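Putative translation initiation inhibitor (Salmonella typhimurium, PDB 3GTZ) is of unproven function but may inhibit translation initiation, possibly through endoribonuclease activity. Local coordinates at residues V29-A35 / N103-E109; M78-W82 / V93-V97. All blocks are in the same frame, centred on the assembly; numbering follows the deposited sequence.

Contact 1: residues V29-A35 / N103-E109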
# COMPACT_ATOMS: atom_id res chain seq x y z
N VAL A 29 7.14 -9.59 -9.00
CA VAL A 29 6.45 -9.68 -10.26
C VAL A 29 6.85 -10.99 -10.95
O VAL A 29 7.94 -11.52 -10.68
CB VAL A 29 6.76 -8.46 -11.15
CG1 VAL A 29 6.66 -7.18 -10.33
CG2 VAL A 29 8.14 -8.57 -11.75
N PRO A 30 5.97 -11.52 -11.80
CA PRO A 30 6.25 -12.82 -12.43
C PRO A 30 7.46 -12.88 -13.39
O PRO A 30 7.83 -11.88 -14.00
CB PRO A 30 4.94 -13.14 -13.15
CG PRO A 30 3.92 -12.26 -12.52
CD PRO A 30 4.65 -11.02 -12.19
N GLU A 31 8.07 -14.06 -13.49
CA GLU A 31 9.18 -14.29 -14.43
C GLU A 31 8.68 -14.87 -15.76
O GLU A 31 9.03 -14.38 -16.81
CB GLU A 31 10.24 -15.20 -13.81
CG GLU A 31 11.37 -14.44 -13.09
CD GLU A 31 12.17 -15.31 -12.08
OE1 GLU A 31 11.84 -16.52 -11.93
OE2 GLU A 31 13.10 -14.75 -11.43
N ASN A 32 7.86 -15.91 -15.69
CA ASN A 32 7.33 -16.58 -16.88
C ASN A 32 6.01 -15.94 -17.28
O ASN A 32 4.98 -16.14 -16.64
CB ASN A 32 7.14 -18.08 -16.59
CG ASN A 32 6.89 -18.94 -17.87
OD1 ASN A 32 6.82 -18.44 -19.01
ND2 ASN A 32 6.77 -20.26 -17.64
N LEU A 33 6.05 -15.18 -18.37
CA LEU A 33 4.92 -14.37 -18.79
C LEU A 33 3.80 -15.21 -19.40
O LEU A 33 2.63 -14.82 -19.32
CB LEU A 33 5.36 -13.26 -19.77
CG LEU A 33 6.32 -12.17 -19.26
CD1 LEU A 33 6.73 -11.20 -20.43
CD2 LEU A 33 5.77 -11.39 -18.04
N ASP A 34 4.15 -16.36 -19.98
CA ASP A 34 3.14 -17.29 -20.52
C ASP A 34 2.56 -18.29 -19.47
O ASP A 34 1.62 -19.04 -19.76
CB ASP A 34 3.72 -18.06 -21.71
CG ASP A 34 4.31 -17.11 -22.76
OD1 ASP A 34 3.63 -16.09 -23.11
OD2 ASP A 34 5.45 -17.38 -23.23
N ALA A 35 3.09 -18.30 -18.26
CA ALA A 35 2.56 -19.17 -17.23
C ALA A 35 1.20 -18.66 -16.77
O ALA A 35 0.93 -17.46 -16.84
CB ALA A 35 3.52 -19.26 -16.07
N ASN A 103 2.03 -4.99 -17.12
CA ASN A 103 2.26 -5.91 -18.24
C ASN A 103 1.02 -6.75 -18.40
O ASN A 103 0.53 -7.28 -17.42
CB ASN A 103 3.49 -6.78 -17.96
CG ASN A 103 4.02 -7.53 -19.22
OD1 ASN A 103 3.27 -8.22 -19.93
ND2 ASN A 103 5.32 -7.43 -19.46
N PRO A 104 0.47 -6.84 -19.62
CA PRO A 104 -0.80 -7.57 -19.80
C PRO A 104 -0.70 -9.11 -19.69
O PRO A 104 -1.73 -9.79 -19.64
CB PRO A 104 -1.28 -7.13 -21.19
CG PRO A 104 -0.04 -6.67 -21.91
CD PRO A 104 0.97 -6.25 -20.89
N LYS A 105 0.52 -9.63 -19.66
CA LYS A 105 0.80 -11.03 -19.39
C LYS A 105 0.92 -11.36 -17.88
O LYS A 105 1.10 -12.55 -17.53
CB LYS A 105 2.13 -11.40 -20.06
CG LYS A 105 2.00 -12.35 -21.22
CD LYS A 105 2.09 -11.68 -22.57
CE LYS A 105 2.25 -12.74 -23.68
NZ LYS A 105 3.46 -13.62 -23.45
N TYR A 106 0.88 -10.36 -16.99
CA TYR A 106 0.99 -10.59 -15.54
C TYR A 106 -0.35 -10.98 -14.99
O TYR A 106 -1.30 -10.20 -15.09
CB TYR A 106 1.40 -9.33 -14.77
CG TYR A 106 2.81 -8.84 -14.92
CD1 TYR A 106 3.82 -9.63 -15.46
CD2 TYR A 106 3.15 -7.56 -14.49
CE1 TYR A 106 5.13 -9.15 -15.59
CE2 TYR A 106 4.45 -7.06 -14.62
CZ TYR A 106 5.43 -7.86 -15.16
OH TYR A 106 6.72 -7.37 -15.27
N LYS A 107 -0.47 -12.15 -14.38
CA LYS A 107 -1.75 -12.50 -13.76
C LYS A 107 -1.74 -12.01 -12.30
O LYS A 107 -2.78 -11.78 -11.71
CB LYS A 107 -2.12 -14.01 -13.88
CG LYS A 107 -1.56 -14.80 -15.09
CD LYS A 107 -2.06 -14.38 -16.43
CE LYS A 107 -1.54 -15.31 -17.58
NZ LYS A 107 -0.14 -15.07 -18.18
N VAL A 108 -0.56 -11.81 -11.74
CA VAL A 108 -0.40 -11.52 -10.31
C VAL A 108 0.82 -10.62 -10.08
O VAL A 108 1.75 -10.60 -10.88
CB VAL A 108 -0.27 -12.81 -9.49
CG1 VAL A 108 0.88 -13.64 -10.00
CG2 VAL A 108 -0.08 -12.52 -8.05
N GLU A 109 0.77 -9.87 -8.98
CA GLU A 109 1.90 -9.09 -8.50
C GLU A 109 1.75 -9.02 -6.96
O GLU A 109 0.63 -9.09 -6.44
CB GLU A 109 1.80 -7.74 -9.15
CG GLU A 109 2.88 -6.76 -8.92
CD GLU A 109 2.76 -5.59 -9.91
OE1 GLU A 109 2.77 -4.41 -9.46
OE2 GLU A 109 2.60 -5.86 -11.14
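Loops at the end of a sheet can be pinned to each other by lysines that use backbone carbonyls as well as carboxylates. Lys107 takes the carbonyls here: NZ donates to Ala35 O (2.9 Å) across the contact and to Lys105 O (2.9 Å) in its own loop. Lys105 O also receives the side chain of Gln40, whose amide further accepts from Lys107 N and donates to Asn32 O, so helix 37-54 helps to satisfy both loops. The carboxylate falls to Lys105: on the exposed side, its NZ forms a very short salt bridge with Asp34 OD1 (2.5 Å). An Asx turn, Lys105 N to Asn103 OD1 (3.1 Å), braces the type I turn from Asn103 to Tyr106. Apolar packing fills the remainder: Pro30 CD makes a CH-pi contact 3.9 Å from the Tyr106 ring centroid, while Leu33 CD2 meets the ring edge at Tyr106 CE1 (3.4 Å). The arrangement is loop-to-loop packing at the strand ends of a YjgF-like alpha/beta fold, where the connection into helix 37-54 meets the start of strand 108-115.

Contact 2: residues M78-W82 / V93-V97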
# COMPACT_ATOMS: atom_id res chain seq x y z
N MET A 78 -4.38 -18.43 -7.13
CA MET A 78 -3.40 -17.77 -6.27
C MET A 78 -3.51 -18.14 -4.79
O MET A 78 -2.51 -18.15 -4.10
CB MET A 78 -3.35 -16.23 -6.52
CG MET A 78 -4.11 -15.35 -5.62
SD MET A 78 -3.57 -15.36 -3.89
CE MET A 78 -5.03 -14.57 -3.18
N ASN A 79 -4.71 -18.47 -4.30
CA ASN A 79 -4.87 -19.03 -2.93
C ASN A 79 -4.26 -20.42 -2.76
O ASN A 79 -3.75 -20.76 -1.69
CB ASN A 79 -6.34 -19.11 -2.52
CG ASN A 79 -6.88 -17.77 -2.10
OD1 ASN A 79 -6.12 -16.89 -1.66
ND2 ASN A 79 -8.19 -17.60 -2.22
N LYS A 80 -4.36 -21.23 -3.79
CA LYS A 80 -3.77 -22.55 -3.78
C LYS A 80 -2.26 -22.41 -3.67
O LYS A 80 -1.67 -23.08 -2.87
CB LYS A 80 -4.15 -23.25 -5.06
CG LYS A 80 -3.85 -24.73 -5.18
CD LYS A 80 -3.67 -25.06 -6.68
CE LYS A 80 -4.27 -26.38 -7.08
NZ LYS A 80 -3.88 -26.65 -8.50
N ALA A 81 -1.63 -21.50 -4.43
CA ALA A 81 -0.18 -21.26 -4.30
C ALA A 81 0.16 -20.70 -2.94
O ALA A 81 1.04 -21.17 -2.26
CB ALA A 81 0.30 -20.34 -5.38
N TRP A 82 -0.57 -19.69 -2.51
CA TRP A 82 -0.35 -19.12 -1.19
C TRP A 82 -0.43 -20.20 -0.13
O TRP A 82 0.42 -20.27 0.76
CB TRP A 82 -1.38 -18.04 -0.90
CG TRP A 82 -1.29 -17.43 0.44
CD1 TRP A 82 -1.88 -17.88 1.57
CD2 TRP A 82 -0.59 -16.23 0.80
NE1 TRP A 82 -1.59 -17.06 2.62
CE2 TRP A 82 -0.82 -16.02 2.17
CE3 TRP A 82 0.18 -15.31 0.10
CZ2 TRP A 82 -0.29 -14.96 2.86
CZ3 TRP A 82 0.70 -14.23 0.78
CH2 TRP A 82 0.48 -14.07 2.16
N VAL A 93 -0.47 -10.19 7.66
CA VAL A 93 -1.74 -9.61 7.20
C VAL A 93 -1.76 -9.72 5.69
O VAL A 93 -0.76 -9.54 5.03
CB VAL A 93 -1.92 -8.12 7.63
CG1 VAL A 93 -3.24 -7.56 7.11
CG2 VAL A 93 -1.91 -8.01 9.13
N ARG A 94 -2.90 -10.09 5.15
CA ARG A 94 -3.01 -10.35 3.73
C ARG A 94 -4.20 -9.63 3.19
O ARG A 94 -5.21 -9.45 3.87
CB ARG A 94 -3.14 -11.85 3.44
CG ARG A 94 -3.51 -12.13 1.98
CD ARG A 94 -2.94 -13.40 1.49
NE ARG A 94 -3.84 -14.52 1.65
CZ ARG A 94 -4.67 -14.96 0.72
NH1 ARG A 94 -4.75 -14.37 -0.46
NH2 ARG A 94 -5.46 -16.00 0.98
N CYS A 95 -4.09 -9.26 1.94
CA CYS A 95 -5.07 -8.44 1.33
C CYS A 95 -4.95 -8.68 -0.19
O CYS A 95 -3.87 -8.51 -0.77
CB CYS A 95 -4.72 -7.03 1.78
SG CYS A 95 -5.29 -5.81 0.77
N THR A 96 -6.04 -9.15 -0.80
CA THR A 96 -6.08 -9.45 -2.21
C THR A 96 -7.13 -8.61 -2.92
O THR A 96 -8.29 -8.59 -2.50
CB THR A 96 -6.43 -10.92 -2.43
OG1 THR A 96 -5.64 -11.72 -1.56
CG2 THR A 96 -6.14 -11.32 -3.84
N VAL A 97 -6.73 -7.93 -3.99
CA VAL A 97 -7.64 -7.15 -4.82
C VAL A 97 -7.31 -7.32 -6.29
O VAL A 97 -6.19 -7.64 -6.63
CB VAL A 97 -7.53 -5.67 -4.51
CG1 VAL A 97 -7.79 -5.42 -3.04
CG2 VAL A 97 -6.16 -5.11 -4.97
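This is a helix-on-sheet contact inside a beta-alpha-beta unit of the YjgF-like fold, in which helix 75-85 connects strand 62-69 to the parallel strand 93-98, outermost in this chain. The segments 78-82 and 93-97 run nearly antiparallel, at 159°, as expected when a crossover helix packs back over the strand that follows it. Their axes stay 12.1 Å apart, and the gap is bridged by side chains. Alternation along the strand turns Arg94 and Thr96 toward the helix, whereas Val93 points away and packs on Thr27 of the third subunit. On the helix, Met78 and Trp82, one turn apart, both face the strand; Met78 also reaches Ile67 and Leu69, which carries the packing onto the neighbouring strand.

Arg94 is the centrepiece. It spans the gap with its aliphatic portion and guanidinium laid along one face of the Trp82 indole, and its CZ stands 4.0 Å from the centroid of the five-membered ring, a cation-pi interaction. The indole is held from its own edge as well, since Trp82 NE1 donates to Arg13 O of the third subunit. Asn79 OD1 lies at the guanidinium edge and accepts from Arg94 NH2 (2.9 Å). Farther back along the same side chain, Arg94 CD sits 3.4 Å from the centroid of the Trp82 six-membered ring, only 12° off its normal, a CH-pi contact.

From the N terminus, the chain completes strand 23-28 and enters the loop 29-35, the first half of contact 1. It then runs through helix 37-54 and strand 62-69 before reaching 78-82 on helix 75-85. Only 11 residues on, 93-97 closes contact 2, a short local loop. The chain returns to 103-109 to close contact 1 over a separation of 68 residues, so the smaller closure lies wholly within the larger. The centres of the two contacts lie about 16 Å apart and the contacts do not touch, yet both reach one sheet: contact 1 joins the ends of neighbouring strands 23-28 and 108-115, and contact 2 covers strand 93-98, outermost in this chain, with its crossover helix.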